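Long-range contact in putative acetyl xylan esterase (Cellvibrio japonicus, PDB 2W9X), which removes acetyl groups from plant cell wall polysaccharides, deacetylating xylan and, with a large preference, glucomannan: residues 141-147 with 189-195. Coordinates in Å, arbitrary orientation, origin at the centre of the assembly. Residue numbers count along the deposited sequence, not the author numbering.
Sequences RKRQIEF and DADYQIN
Segments 141-147 and 189-195 carry parts of two neighbouring parallel strands of the SGNH-hydrolase alpha/beta sheet, 144-149 and the sheet-edge strand 191-196. The link between them is partly helical and ends with helix 180-187, as in a beta-alpha-beta crossover. Asp189, at positive phi (48/50), closes that helix with a Schellman motif. Strand 144-149 leads to Ser151, the probable nucleophile, whose side chain is about 11 Å from that of Ile194.

The paired residues are extended. The strand axes approach to 4.8 Å at 12°. Gln144 pairs with Asp191, Ile145 with Tyr192, Glu146 with Gln193 and Phe147 with Ile194.

Five backbone hydrogen bonds form the ladder: Asp191 N to Arg143 O and Ile145 N to Asp191 O (both 3.0 Å), Gln193 N to Ile145 O (3.3 Å, weak), Phe147 N to Gln193 O (2.8 Å) and Asn195 N to Phe147 O (2.7 Å).

Ile145, Phe147, Tyr192 and Ile194 share one face, covered by helices 180-187 and 339-354. Phe147 (chi1 m) sets CD2 3.7 Å from Ile194 CD1.

The other face carries Gln144, Glu146, Asp191 and Gln193. The extended t,t chain of Glu146 takes OE2 to Asn195 ND2 (2.9 Å); Tyr219 also meets OE2.

At the start of the segment, Arg141 bridges Asp189 and Asp191: NE to Asp189 OD1 and NH1 to Asp191 OD1, both 2.9 Å. NH1 also forms a salt bridge with Glu58 of the N-terminal beta domain. Asp191 OD1 is also hydrogen-bonded to Tyr56 OH and His31 NE2.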
# COMPACT_ATOMS: atom_id res chain seq x y z
N ARG B 141 26.82 -2.49 -3.19
CA ARG B 141 25.46 -2.51 -2.63
C ARG B 141 24.46 -3.01 -3.67
O ARG B 141 24.33 -2.44 -4.76
CB ARG B 141 25.07 -1.13 -2.09
CG ARG B 141 26.14 -0.51 -1.22
CD ARG B 141 25.67 0.75 -0.52
NE ARG B 141 26.65 1.13 0.50
CZ ARG B 141 27.51 2.14 0.40
NH1 ARG B 141 27.50 2.91 -0.69
NH2 ARG B 141 28.38 2.38 1.38
N LYS B 142 23.76 -4.10 -3.34
CA LYS B 142 22.75 -4.67 -4.24
C LYS B 142 21.47 -3.87 -4.12
O LYS B 142 20.76 -3.67 -5.11
CB LYS B 142 22.50 -6.15 -3.91
N ARG B 143 21.19 -3.40 -2.92
CA ARG B 143 20.00 -2.62 -2.65
C ARG B 143 20.15 -1.20 -3.18
O ARG B 143 21.21 -0.58 -3.04
CB ARG B 143 19.70 -2.60 -1.16
CG ARG B 143 19.46 -3.97 -0.60
CD ARG B 143 19.48 -3.96 0.90
NE ARG B 143 19.28 -5.30 1.41
CZ ARG B 143 19.14 -5.61 2.69
NH1 ARG B 143 19.18 -4.67 3.62
NH2 ARG B 143 18.96 -6.87 3.05
N GLN B 144 19.08 -0.73 -3.81
CA GLN B 144 19.01 0.61 -4.37
C GLN B 144 17.63 1.20 -4.10
O GLN B 144 16.60 0.54 -4.30
CB GLN B 144 19.28 0.60 -5.87
CG GLN B 144 20.68 0.17 -6.28
CD GLN B 144 20.86 0.23 -7.79
OE1 GLN B 144 19.88 0.22 -8.54
NE2 GLN B 144 22.11 0.28 -8.23
N ILE B 145 17.62 2.45 -3.62
CA ILE B 145 16.39 3.16 -3.29
C ILE B 145 16.47 4.61 -3.79
O ILE B 145 17.51 5.27 -3.68
CB ILE B 145 16.07 3.13 -1.75
CG1 ILE B 145 14.70 3.77 -1.46
CG2 ILE B 145 17.22 3.77 -0.94
CD1 ILE B 145 14.07 3.37 -0.09
N GLU B 146 15.36 5.09 -4.35
CA GLU B 146 15.30 6.45 -4.87
C GLU B 146 14.22 7.24 -4.17
O GLU B 146 13.09 6.75 -4.01
CB GLU B 146 15.07 6.44 -6.39
CG GLU B 146 14.78 7.82 -6.97
CD GLU B 146 14.90 7.87 -8.48
OE1 GLU B 146 15.35 6.87 -9.07
OE2 GLU B 146 14.56 8.92 -9.07
N PHE B 147 14.55 8.47 -3.77
CA PHE B 147 13.57 9.41 -3.20
C PHE B 147 13.35 10.57 -4.14
O PHE B 147 14.28 11.26 -4.53
CB PHE B 147 14.02 9.92 -1.82
CG PHE B 147 13.99 8.86 -0.76
CD1 PHE B 147 12.91 8.76 0.09
CD2 PHE B 147 15.02 7.92 -0.66
CE1 PHE B 147 12.86 7.76 1.10
CE2 PHE B 147 14.98 6.91 0.32
CZ PHE B 147 13.89 6.83 1.20
N ASP B 189 21.67 -0.44 4.10
CA ASP B 189 22.90 -0.37 3.31
C ASP B 189 22.64 -0.36 1.80
O ASP B 189 23.23 -1.13 1.05
CB ASP B 189 23.89 -1.48 3.70
CG ASP B 189 25.26 -1.29 3.09
OD1 ASP B 189 25.67 -0.12 2.87
OD2 ASP B 189 25.93 -2.31 2.82
N ALA B 190 21.73 0.53 1.39
CA ALA B 190 21.41 0.69 -0.03
C ALA B 190 22.02 1.95 -0.57
O ALA B 190 22.18 2.94 0.14
CB ALA B 190 19.90 0.72 -0.23
N ASP B 191 22.38 1.93 -1.85
CA ASP B 191 22.74 3.17 -2.51
C ASP B 191 21.48 4.00 -2.73
O ASP B 191 20.37 3.47 -2.79
CB ASP B 191 23.48 2.89 -3.82
CG ASP B 191 24.93 2.54 -3.58
OD1 ASP B 191 25.65 3.33 -2.91
OD2 ASP B 191 25.35 1.47 -4.05
N TYR B 192 21.63 5.32 -2.80
CA TYR B 192 20.45 6.17 -2.92
C TYR B 192 20.65 7.34 -3.83
O TYR B 192 21.77 7.85 -3.96
CB TYR B 192 19.95 6.66 -1.54
CG TYR B 192 20.97 7.40 -0.68
CD1 TYR B 192 21.10 8.79 -0.73
CD2 TYR B 192 21.79 6.69 0.22
CE1 TYR B 192 22.03 9.46 0.08
CE2 TYR B 192 22.70 7.35 1.04
CZ TYR B 192 22.82 8.72 0.96
OH TYR B 192 23.73 9.35 1.77
N GLN B 193 19.55 7.75 -4.46
CA GLN B 193 19.45 9.01 -5.18
C GLN B 193 18.30 9.81 -4.55
O GLN B 193 17.24 9.25 -4.29
CB GLN B 193 19.16 8.76 -6.67
CG GLN B 193 20.36 8.18 -7.44
CD GLN B 193 20.22 8.35 -8.95
OE1 GLN B 193 21.11 7.97 -9.71
NE2 GLN B 193 19.09 8.92 -9.39
N ILE B 194 18.55 11.09 -4.30
CA ILE B 194 17.54 12.01 -3.75
C ILE B 194 17.24 13.06 -4.81
O ILE B 194 17.84 14.12 -4.86
CB ILE B 194 17.98 12.68 -2.42
CG1 ILE B 194 18.57 11.66 -1.43
CG2 ILE B 194 16.82 13.49 -1.80
CD1 ILE B 194 17.59 10.56 -0.94
N ASN B 195 16.29 12.74 -5.68
CA ASN B 195 15.91 13.65 -6.75
C ASN B 195 14.73 14.50 -6.31
O ASN B 195 13.57 14.22 -6.62
CB ASN B 195 15.65 12.86 -8.02
CG ASN B 195 16.89 12.13 -8.49
OD1 ASN B 195 18.00 12.69 -8.44
ND2 ASN B 195 16.73 10.88 -8.90
O HOH W 1 24.24 -0.11 -5.89
O HOH W 2 27.45 -0.16 -4.25
O HOH W 3 23.03 -3.45 -0.08